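Local coordinates for glycosyl hydrolase BlGH5_18 (Bifidobacterium longum subsp. infantis, PDB 7LQX), which probably hydrolyses glycosidic bonds in N-glycan breakdown, as a subfamily 18 member of glycoside hydrolase family 5 from a gut bacterium, at residues P117-T122 with A132-A137; D184-D189 with H215-V220; E291-T296 with K341-A346; D295-A300 with W307-W312. One frame throughout, in Å; residues are numbered along the deposited sequence.

Interaction 1. Residues P117-T122 with A132-A137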
# COMPACT_ATOMS: atom_id res chain seq x y z
N PRO A 117 -0.19 -5.20 -0.59
CA PRO A 117 1.25 -5.09 -0.81
C PRO A 117 1.56 -4.49 -2.17
O PRO A 117 0.80 -4.63 -3.13
CB PRO A 117 1.74 -6.54 -0.73
CG PRO A 117 0.64 -7.28 -0.00
CD PRO A 117 -0.62 -6.60 -0.41
N SER A 118 2.72 -3.84 -2.26
CA SER A 118 3.12 -3.14 -3.48
C SER A 118 3.30 -4.09 -4.66
O SER A 118 3.24 -3.65 -5.82
CB SER A 118 4.41 -2.35 -3.24
OG SER A 118 5.47 -3.17 -2.78
N TRP A 119 3.48 -5.38 -4.40
CA TRP A 119 3.65 -6.37 -5.46
C TRP A 119 2.34 -6.82 -6.08
O TRP A 119 2.35 -7.71 -6.94
CB TRP A 119 4.45 -7.57 -4.96
CG TRP A 119 3.96 -8.26 -3.70
CD1 TRP A 119 4.27 -7.94 -2.41
CD2 TRP A 119 3.12 -9.42 -3.63
NE1 TRP A 119 3.68 -8.82 -1.55
CE2 TRP A 119 2.95 -9.73 -2.27
CE3 TRP A 119 2.49 -10.22 -4.58
CZ2 TRP A 119 2.17 -10.80 -1.84
CZ3 TRP A 119 1.72 -11.29 -4.15
CH2 TRP A 119 1.58 -11.57 -2.80
N LEU A 120 1.21 -6.22 -5.68
CA LEU A 120 -0.08 -6.49 -6.30
C LEU A 120 -0.75 -5.25 -6.88
O LEU A 120 -1.90 -5.34 -7.31
CB LEU A 120 -1.03 -7.15 -5.30
CG LEU A 120 -0.69 -8.60 -4.98
CD1 LEU A 120 -1.55 -9.12 -3.84
CD2 LEU A 120 -0.86 -9.49 -6.21
N VAL A 121 -0.06 -4.10 -6.93
CA VAL A 121 -0.69 -2.86 -7.36
C VAL A 121 0.09 -2.19 -8.48
O VAL A 121 1.30 -2.40 -8.65
CB VAL A 121 -0.86 -1.84 -6.20
CG1 VAL A 121 -1.57 -2.49 -5.02
CG2 VAL A 121 0.48 -1.25 -5.77
N THR A 122 -0.63 -1.35 -9.24
CA THR A 122 -0.13 -0.47 -10.30
C THR A 122 0.83 -1.19 -11.24
O THR A 122 0.39 -2.04 -12.01
CB THR A 122 0.42 0.85 -9.75
OG1 THR A 122 1.58 0.61 -8.95
CG2 THR A 122 -0.64 1.56 -8.90
N ALA A 132 -0.94 -17.65 -10.26
CA ALA A 132 -0.33 -18.77 -9.55
C ALA A 132 0.70 -18.29 -8.54
O ALA A 132 0.78 -18.82 -7.42
CB ALA A 132 0.30 -19.75 -10.53
N ASP A 133 1.52 -17.30 -8.90
CA ASP A 133 2.55 -16.86 -7.96
C ASP A 133 1.94 -16.19 -6.74
O ASP A 133 2.41 -16.41 -5.61
CB ASP A 133 3.61 -15.99 -8.64
CG ASP A 133 3.06 -14.77 -9.32
OD1 ASP A 133 1.85 -14.48 -9.20
OD2 ASP A 133 3.86 -14.09 -9.99
N ALA A 134 0.87 -15.41 -6.92
CA ALA A 134 0.19 -14.80 -5.78
C ALA A 134 -0.44 -15.86 -4.90
O ALA A 134 -0.35 -15.80 -3.67
CB ALA A 134 -0.87 -13.81 -6.26
N VAL A 135 -1.07 -16.86 -5.51
CA VAL A 135 -1.71 -17.92 -4.73
C VAL A 135 -0.67 -18.71 -3.95
O VAL A 135 -0.87 -19.05 -2.78
CB VAL A 135 -2.56 -18.82 -5.64
CG1 VAL A 135 -3.08 -20.03 -4.87
CG2 VAL A 135 -3.70 -18.02 -6.25
N LYS A 136 0.47 -19.02 -4.58
CA LYS A 136 1.53 -19.70 -3.86
C LYS A 136 2.01 -18.86 -2.68
O LYS A 136 2.25 -19.38 -1.59
CB LYS A 136 2.69 -20.04 -4.79
CG LYS A 136 3.85 -20.72 -4.09
N ALA A 137 2.15 -17.55 -2.89
CA ALA A 137 2.60 -16.67 -1.81
C ALA A 137 1.57 -16.59 -0.69
O ALA A 137 1.92 -16.54 0.49
CB ALA A 137 2.89 -15.28 -2.37

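Interaction 2. Residues D184-D189 with H215-V220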
# COMPACT_ATOMS: atom_id res chain seq x y z
N ASP A 184 -14.08 -21.49 -5.94
CA ASP A 184 -14.21 -22.79 -5.29
C ASP A 184 -12.83 -23.39 -5.02
O ASP A 184 -12.54 -23.89 -3.93
CB ASP A 184 -14.99 -23.76 -6.17
CG ASP A 184 -16.48 -23.47 -6.23
OD1 ASP A 184 -17.03 -22.79 -5.34
OD2 ASP A 184 -17.12 -23.98 -7.17
N ALA A 185 -11.97 -23.39 -6.05
CA ALA A 185 -10.66 -24.02 -5.93
C ALA A 185 -9.73 -23.19 -5.06
O ALA A 185 -8.96 -23.74 -4.26
CB ALA A 185 -10.05 -24.21 -7.32
N TRP A 186 -9.79 -21.87 -5.20
CA TRP A 186 -8.94 -20.97 -4.42
C TRP A 186 -9.24 -21.11 -2.94
O TRP A 186 -8.32 -21.25 -2.12
CB TRP A 186 -9.18 -19.54 -4.90
CG TRP A 186 -8.41 -18.50 -4.15
CD1 TRP A 186 -7.09 -18.19 -4.30
CD2 TRP A 186 -8.91 -17.65 -3.11
NE1 TRP A 186 -6.74 -17.20 -3.42
CE2 TRP A 186 -7.84 -16.85 -2.68
CE3 TRP A 186 -10.16 -17.49 -2.52
CZ2 TRP A 186 -7.98 -15.89 -1.67
CZ3 TRP A 186 -10.30 -16.54 -1.51
CH2 TRP A 186 -9.22 -15.76 -1.10
N LEU A 187 -10.52 -21.09 -2.57
CA LEU A 187 -10.89 -21.29 -1.18
C LEU A 187 -10.39 -22.63 -0.66
O LEU A 187 -9.77 -22.70 0.40
CB LEU A 187 -12.40 -21.20 -1.02
CG LEU A 187 -13.04 -19.82 -1.14
CD1 LEU A 187 -14.56 -19.91 -1.15
CD2 LEU A 187 -12.56 -18.92 -0.00
N ALA A 188 -10.66 -23.71 -1.40
CA ALA A 188 -10.26 -25.02 -0.92
C ALA A 188 -8.76 -25.10 -0.73
O ALA A 188 -8.27 -25.68 0.25
CB ALA A 188 -10.74 -26.11 -1.88
N ASP A 189 -8.00 -24.53 -1.67
CA ASP A 189 -6.54 -24.60 -1.63
C ASP A 189 -5.98 -23.92 -0.39
O ASP A 189 -5.06 -24.44 0.25
CB ASP A 189 -6.00 -23.97 -2.91
CG ASP A 189 -4.54 -24.29 -3.18
OD1 ASP A 189 -4.01 -25.26 -2.61
OD2 ASP A 189 -3.92 -23.54 -3.97
N HIS A 215 -22.14 -12.63 -8.78
CA HIS A 215 -20.95 -12.39 -7.98
C HIS A 215 -20.18 -13.70 -7.82
O HIS A 215 -20.79 -14.75 -7.59
CB HIS A 215 -21.40 -11.85 -6.63
CG HIS A 215 -20.31 -11.36 -5.75
ND1 HIS A 215 -19.49 -10.30 -6.09
CD2 HIS A 215 -19.93 -11.74 -4.50
CE1 HIS A 215 -18.65 -10.07 -5.10
NE2 HIS A 215 -18.89 -10.93 -4.13
N PRO A 216 -18.86 -13.70 -7.97
CA PRO A 216 -18.13 -14.98 -8.01
C PRO A 216 -18.03 -15.69 -6.67
O PRO A 216 -17.74 -16.89 -6.67
CB PRO A 216 -16.74 -14.61 -8.56
CG PRO A 216 -16.59 -13.18 -8.24
CD PRO A 216 -17.97 -12.56 -8.28
N PHE A 217 -18.24 -15.01 -5.56
CA PHE A 217 -18.39 -15.67 -4.26
C PHE A 217 -19.88 -15.94 -4.07
O PHE A 217 -20.70 -15.06 -4.33
CB PHE A 217 -17.86 -14.76 -3.16
CG PHE A 217 -16.36 -14.70 -3.12
CD1 PHE A 217 -15.64 -13.92 -4.01
CD2 PHE A 217 -15.67 -15.43 -2.17
CE1 PHE A 217 -14.27 -13.89 -3.95
CE2 PHE A 217 -14.31 -15.39 -2.10
CZ PHE A 217 -13.61 -14.63 -2.99
N THR A 218 -20.22 -17.15 -3.65
CA THR A 218 -21.60 -17.63 -3.72
C THR A 218 -22.12 -18.12 -2.38
O THR A 218 -21.36 -18.51 -1.50
CB THR A 218 -21.69 -18.81 -4.70
OG1 THR A 218 -20.96 -19.90 -4.12
CG2 THR A 218 -21.12 -18.46 -6.07
N PRO A 219 -23.45 -18.16 -2.23
CA PRO A 219 -24.03 -18.76 -1.01
C PRO A 219 -23.56 -20.18 -0.73
O PRO A 219 -23.31 -20.52 0.43
CB PRO A 219 -25.54 -18.69 -1.30
CG PRO A 219 -25.68 -17.48 -2.19
CD PRO A 219 -24.47 -17.52 -3.08
N VAL A 220 -23.47 -21.02 -1.76
CA VAL A 220 -23.03 -22.39 -1.54
C VAL A 220 -21.62 -22.43 -0.95
O VAL A 220 -21.34 -23.20 -0.03
CB VAL A 220 -23.16 -23.22 -2.84
CG1 VAL A 220 -22.40 -24.53 -2.73
CG2 VAL A 220 -24.63 -23.46 -3.16

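Interaction 3. Residues E291-T296 with K341-A346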
# COMPACT_ATOMS: atom_id res chain seq x y z
N GLU A 291 -30.39 -0.43 22.51
CA GLU A 291 -31.60 -1.19 22.23
C GLU A 291 -31.47 -1.98 20.93
O GLU A 291 -31.94 -3.12 20.84
CB GLU A 291 -32.80 -0.25 22.14
CG GLU A 291 -33.26 0.31 23.47
CD GLU A 291 -34.07 1.58 23.33
OE1 GLU A 291 -34.95 1.63 22.44
OE2 GLU A 291 -33.82 2.54 24.10
N PHE A 292 -30.84 -1.39 19.92
CA PHE A 292 -30.58 -2.12 18.69
C PHE A 292 -29.74 -3.36 18.96
O PHE A 292 -30.00 -4.44 18.40
CB PHE A 292 -29.86 -1.21 17.70
CG PHE A 292 -29.39 -1.92 16.48
CD1 PHE A 292 -30.25 -2.11 15.41
CD2 PHE A 292 -28.11 -2.42 16.40
CE1 PHE A 292 -29.83 -2.78 14.28
CE2 PHE A 292 -27.70 -3.10 15.28
CZ PHE A 292 -28.56 -3.28 14.22
N CYS A 293 -28.72 -3.23 19.81
CA CYS A 293 -27.86 -4.35 20.16
C CYS A 293 -28.66 -5.46 20.83
O CYS A 293 -28.60 -6.62 20.41
CB CYS A 293 -26.74 -3.84 21.06
SG CYS A 293 -25.67 -5.08 21.79
N ARG A 294 -29.42 -5.11 21.86
CA ARG A 294 -30.19 -6.12 22.57
C ARG A 294 -31.20 -6.80 21.65
O ARG A 294 -31.32 -8.03 21.65
CB ARG A 294 -30.91 -5.50 23.77
CG ARG A 294 -30.00 -4.94 24.84
CD ARG A 294 -30.79 -4.56 26.09
NE ARG A 294 -29.97 -3.89 27.09
CZ ARG A 294 -29.83 -2.57 27.19
NH1 ARG A 294 -30.46 -1.76 26.36
NH2 ARG A 294 -29.05 -2.06 28.14
N ASP A 295 -31.96 -6.01 20.89
CA ASP A 295 -33.01 -6.59 20.05
C ASP A 295 -32.42 -7.44 18.93
O ASP A 295 -32.94 -8.50 18.60
CB ASP A 295 -33.87 -5.48 19.46
CG ASP A 295 -34.82 -4.86 20.46
OD1 ASP A 295 -35.02 -5.44 21.55
OD2 ASP A 295 -35.38 -3.80 20.14
N THR A 296 -31.33 -6.96 18.32
CA THR A 296 -30.69 -7.73 17.26
C THR A 296 -30.22 -9.09 17.77
O THR A 296 -30.40 -10.11 17.09
CB THR A 296 -29.52 -6.95 16.67
OG1 THR A 296 -30.03 -5.82 15.95
CG2 THR A 296 -28.70 -7.80 15.72
N LYS A 341 -18.99 2.27 26.90
CA LYS A 341 -20.14 3.00 26.41
C LYS A 341 -21.42 2.26 26.74
O LYS A 341 -21.40 1.07 27.08
CB LYS A 341 -20.03 3.16 24.89
CG LYS A 341 -18.79 3.94 24.47
CD LYS A 341 -18.45 3.80 22.99
CE LYS A 341 -19.55 4.31 22.08
NZ LYS A 341 -19.20 4.08 20.64
N PRO A 342 -22.57 2.93 26.66
CA PRO A 342 -23.84 2.24 26.95
C PRO A 342 -24.02 0.96 26.14
O PRO A 342 -24.52 -0.04 26.67
CB PRO A 342 -24.89 3.31 26.65
CG PRO A 342 -24.18 4.60 26.97
CD PRO A 342 -22.78 4.38 26.45
N ILE A 343 -23.62 0.96 24.87
CA ILE A 343 -23.76 -0.26 24.08
C ILE A 343 -22.88 -1.39 24.61
O ILE A 343 -23.24 -2.57 24.51
CB ILE A 343 -23.51 0.02 22.58
CG1 ILE A 343 -23.91 -1.20 21.74
CG2 ILE A 343 -22.05 0.40 22.34
CD1 ILE A 343 -23.80 -0.97 20.25
N GLY A 344 -21.72 -1.05 25.18
CA GLY A 344 -20.88 -2.07 25.80
C GLY A 344 -21.56 -2.74 26.97
O GLY A 344 -21.50 -3.97 27.12
N ARG A 345 -22.25 -1.96 27.80
CA ARG A 345 -23.02 -2.54 28.89
C ARG A 345 -24.14 -3.43 28.35
O ARG A 345 -24.40 -4.51 28.89
CB ARG A 345 -23.59 -1.42 29.77
CG ARG A 345 -22.55 -0.50 30.38
CD ARG A 345 -23.19 0.69 31.15
NE ARG A 345 -22.21 1.66 31.63
CZ ARG A 345 -21.41 1.47 32.67
NH1 ARG A 345 -20.56 2.41 33.03
NH2 ARG A 345 -21.47 0.33 33.35
N ALA A 346 -24.78 -3.02 27.25
CA ALA A 346 -25.84 -3.84 26.67
C ALA A 346 -25.29 -5.15 26.14
O ALA A 346 -25.90 -6.21 26.35
CB ALA A 346 -26.55 -3.07 25.56
O HOH W 1 -26.86 0.22 28.19

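Interaction 4. Residues D295-A300 with W307-W312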
# COMPACT_ATOMS: atom_id res chain seq x y z
N ASP A 295 -31.96 -6.01 20.89
CA ASP A 295 -33.01 -6.59 20.05
C ASP A 295 -32.42 -7.44 18.93
O ASP A 295 -32.94 -8.50 18.60
CB ASP A 295 -33.87 -5.48 19.46
CG ASP A 295 -34.82 -4.86 20.46
OD1 ASP A 295 -35.02 -5.44 21.55
OD2 ASP A 295 -35.38 -3.80 20.14
N THR A 296 -31.33 -6.96 18.32
CA THR A 296 -30.69 -7.73 17.26
C THR A 296 -30.22 -9.09 17.77
O THR A 296 -30.40 -10.11 17.09
CB THR A 296 -29.52 -6.95 16.67
OG1 THR A 296 -30.03 -5.82 15.95
CG2 THR A 296 -28.70 -7.80 15.72
N ILE A 297 -29.63 -9.12 18.96
CA ILE A 297 -29.12 -10.37 19.50
C ILE A 297 -30.26 -11.28 19.93
O ILE A 297 -30.23 -12.49 19.66
CB ILE A 297 -28.11 -10.10 20.63
CG1 ILE A 297 -26.86 -9.45 20.04
CG2 ILE A 297 -27.76 -11.40 21.36
CD1 ILE A 297 -25.93 -8.85 21.08
N ALA A 298 -31.27 -10.73 20.59
CA ALA A 298 -32.41 -11.56 20.98
C ALA A 298 -33.06 -12.21 19.76
O ALA A 298 -33.51 -13.36 19.83
CB ALA A 298 -33.43 -10.73 21.75
N LYS A 299 -33.13 -11.48 18.65
CA LYS A 299 -33.67 -12.08 17.43
C LYS A 299 -32.70 -13.10 16.85
O LYS A 299 -33.10 -14.21 16.49
CB LYS A 299 -34.02 -11.00 16.41
CG LYS A 299 -35.29 -10.21 16.77
CD LYS A 299 -35.74 -9.26 15.67
CE LYS A 299 -36.98 -8.51 16.04
NZ LYS A 299 -37.60 -7.87 14.82
N ALA A 300 -31.42 -12.75 16.74
CA ALA A 300 -30.45 -13.68 16.16
C ALA A 300 -30.44 -15.01 16.92
O ALA A 300 -30.28 -16.08 16.30
CB ALA A 300 -29.06 -13.06 16.14
N TRP A 307 -23.86 -19.90 16.54
CA TRP A 307 -22.73 -20.38 17.33
C TRP A 307 -22.12 -19.28 18.18
O TRP A 307 -21.57 -19.56 19.25
CB TRP A 307 -21.67 -20.91 16.35
CG TRP A 307 -20.34 -21.26 16.91
CD1 TRP A 307 -19.93 -22.49 17.34
CD2 TRP A 307 -19.20 -20.40 17.02
NE1 TRP A 307 -18.62 -22.44 17.75
CE2 TRP A 307 -18.15 -21.17 17.57
CE3 TRP A 307 -18.97 -19.06 16.74
CZ2 TRP A 307 -16.89 -20.63 17.83
CZ3 TRP A 307 -17.72 -18.53 17.00
CH2 TRP A 307 -16.70 -19.31 17.53
N GLY A 308 -22.18 -18.04 17.71
CA GLY A 308 -21.54 -16.96 18.43
C GLY A 308 -21.84 -15.63 17.79
O GLY A 308 -22.26 -15.55 16.63
N VAL A 309 -21.63 -14.57 18.58
CA VAL A 309 -21.84 -13.19 18.16
C VAL A 309 -20.57 -12.42 18.50
O VAL A 309 -20.11 -12.46 19.65
CB VAL A 309 -23.04 -12.55 18.89
CG1 VAL A 309 -23.19 -11.09 18.45
CG2 VAL A 309 -24.31 -13.35 18.63
N THR A 310 -20.03 -11.71 17.52
CA THR A 310 -18.79 -10.95 17.68
C THR A 310 -19.07 -9.52 17.26
O THR A 310 -19.27 -9.24 16.07
CB THR A 310 -17.67 -11.60 16.88
OG1 THR A 310 -17.62 -13.00 17.23
CG2 THR A 310 -16.33 -10.95 17.16
N TRP A 311 -19.11 -8.62 18.23
CA TRP A 311 -19.52 -7.25 17.96
C TRP A 311 -18.43 -6.51 17.19
O TRP A 311 -17.24 -6.70 17.45
CB TRP A 311 -19.89 -6.51 19.28
CG TRP A 311 -20.82 -5.39 18.94
CD1 TRP A 311 -20.51 -4.07 18.74
CD2 TRP A 311 -22.22 -5.51 18.66
NE1 TRP A 311 -21.64 -3.37 18.37
CE2 TRP A 311 -22.70 -4.24 18.32
CE3 TRP A 311 -23.12 -6.59 18.69
CZ2 TRP A 311 -24.03 -4.01 17.99
CZ3 TRP A 311 -24.44 -6.35 18.36
CH2 TRP A 311 -24.88 -5.07 18.01
N TRP A 312 -18.84 -5.70 16.21
CA TRP A 312 -17.94 -4.75 15.56
C TRP A 312 -18.24 -3.38 16.18
O TRP A 312 -19.28 -2.80 15.88
CB TRP A 312 -18.14 -4.68 14.03
CG TRP A 312 -17.06 -3.81 13.50
CD1 TRP A 312 -17.04 -2.45 13.51
CD2 TRP A 312 -15.80 -4.23 12.96
NE1 TRP A 312 -15.84 -1.99 13.02
CE2 TRP A 312 -15.07 -3.07 12.67
CE3 TRP A 312 -15.23 -5.48 12.69
CZ2 TRP A 312 -13.78 -3.11 12.12
CZ3 TRP A 312 -13.96 -5.53 12.15
CH2 TRP A 312 -13.25 -4.35 11.88

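Interaction 1. Residues P117-T122 with A132-A137
Trp119, which packs on Ala134 and Ala137, has its buried indole N-H satisfied by Gln73: Trp119 NE1 bonds to Gln73 O, while Gln73 NE2 bonds to Ala137 O, tying both segments to one residue. The first two turns of helix 132-149 present Ala134 and Ala137 to the indole, and a backbone bond from Lys136 N to Ala132 O, 2.9 Å long, holds the first of these turns in shape. With chi1 at 53°, Trp119 CG lies between the backbone N and the carbonyl carbon, and the six-membered ring points at the helix. Trp119 CZ3 leads, with Ala134 CA at the ring edge, 4.2 Å away and near the ring plane. Further along the helix, the methyl CB of Ala137 comes obliquely to Trp119 CH2, at 4.0 Å. Alanine suits both places because a longer side chain would probably compete with the indole for room. Leu120 supports the ring from within its own segment, its CG lying 3.5 Å above one face of the Trp119 ring, offset toward the rim. Its branch then reaches across as well, Leu120 CD2 lying 4.3 Å from Ala134 CB. Thr122, at the end of segment 117-122, hydrogen-bonds Asp114 of the second subunit. The contact is typical of a long beta-alpha loop of a (beta/alpha)8 barrel, folded back on the helix that follows it.

Interaction 2. Residues D184-D189 with H215-V220
Apolar contact between Trp186, Leu187 and Phe217 is all that joins the two segments directly, with no hydrogen bond passing between them. The six-membered end of Trp186 does the touching: Trp186 CZ3 comes to Phe217 CZ at 4.1 Å. That indole carbon sits at the edge of the phenyl ring, close to its plane, whereas the two side chains cross obliquely. Beside it Leu187 CD2 reaches Phe217 CE2 at 4.5 Å, a looser contact. Large side chains suit this place, since the two backbones lie 9.9 Å apart at Leu187 CA and Phe217 CA. Phe217 spans that distance with CG beside the backbone N and anti to the carbonyl carbon (chi1 -75°), while Trp186, its CG anti to its own N (chi1 178°), directs its six-membered ring to the phenyl.

Polar interactions frame the aromatic pair. The indole N-H of Trp186 is taken by Glu138, so its buried polar edge is satisfied away from the phenylalanine. Thr218, right before helix 219-224, is its N-cap, its hydroxyl capping a backbone N of the first turn. Gln221 of that turn links the segments indirectly, bonding Asp184 OD1 and Thr218 N.

In the fold, helix 180-191 has helix 132-149 on one side, through Val135 on Trp186, and meets through Phe217 the approach to helix 219-224, the last helix before strand 229-233.

Interaction 3. Residues E291-T296 with K341-A346
Two neighbouring helices of the (beta/alpha)8 barrel's outer layer meet here, 289-300 and 342-354, with Cys293 and Arg294 of the first against Ile343 and Ala346 of the second. Their segments run nearly parallel, as expected of successive barrel helices, with axes 9.0 Å apart and crossing at -21°. On the inner side, Cys293 CB lies 3.9 Å from Ile343 CG1, and its sulfur reaches more loosely toward the Ala346 methyl. A small cysteine and a slim alanine let the helices come close, and the branched isoleucine occupies the room between them and the barrel: it also packs on Trp311 of strand 306-312.

Arg294 spans the outer side. Its chain runs extended from CG to NE, which lays the guanidinium over Ala346, whose CB stands 3.6 Å above the plane of the Arg294 group and over its centre. A flat cationic group suits this place because its face can rest on a methyl while its N-H groups reach polar partners. Arg294 NH2 forms a salt bridge with Glu349, one turn further along helix 342-354, which probably fixes the group's rotation. Were Arg294 replaced by an alanine, the methyl of Ala346 would probably lose its cover and Glu349 this charged mate. Pro342, the first residue of its helix, contributes its carbonyl. A water gives Pro342 O a hydrogen bond of 2.8 Å and accepts a weak one from Arg294 NH2 at 3.2 Å.

Interaction 4. Residues D295-A300 with W307-W312
With CG1 anti to the carbonyl carbon (chi1 -67°) and CD1 carried on in an extended arm (chi2 167°), Ile297 reaches from its helix to Trp311 and Val309 on the strand. On the strand, Trp311 has its CG turned away from the backbone N (chi1 -156°), which carries the six-membered ring toward the helix. The methyl tip Ile297 CD1 meets Trp311 CZ3 at 4.0 Å, approaching the indole obliquely. Lower on the same arm, Ile297 CG1 lies 4.3 Å from Val309 CG1, so one isoleucine touches residues i and i+2 on one face of the strand. Ile297 and Val309 are also the residues whose backbones come nearest, with CA atoms 7.9 Å apart. Beta-branched valine suits an extended strand, and the isoleucine's CG1-CD1 arm is long enough to meet both Val309 and the tryptophan ring; all three are buried, and the contact is purely apolar.

Between Val309 and Trp311, Thr310 faces the other way and hydrogen-bonds through OG1 with His62 and Trp273. Such alternation is that of a barrel strand, with one side turned to the helical layer and the other to the interior. The contact belongs to the right-handed beta-alpha-beta unit of strand 272-277, helix 289-300 and strand 306-312. Strand 306-312 runs between 272-277 and 25-29, and Phe347 of helix 342-354 packs against Ile297, Val309 and Trp311 together.

How the interactions relate
From the N terminus, interaction 1 comes first and closes a short loop, bringing 117-122 onto the start of helix 132-149. Interaction 2 follows in series and spans strand 200-202, joining helix 180-191 to the approach to helix 219-224; Val135 touches Trp186 and Asp189, so the two contacts touch. Beyond the centre of the chain, interactions 3 and 4 share Asp295 and Thr296. Both start from helix 289-300, the shorter closure of 4, to strand 306-312, lying inside the longer span of 3, to helix 342-354, and Trp311 packs on Cys293 and Ile343. Interactions 1 and 3 lie farthest apart, their centres about 41 Å from each other.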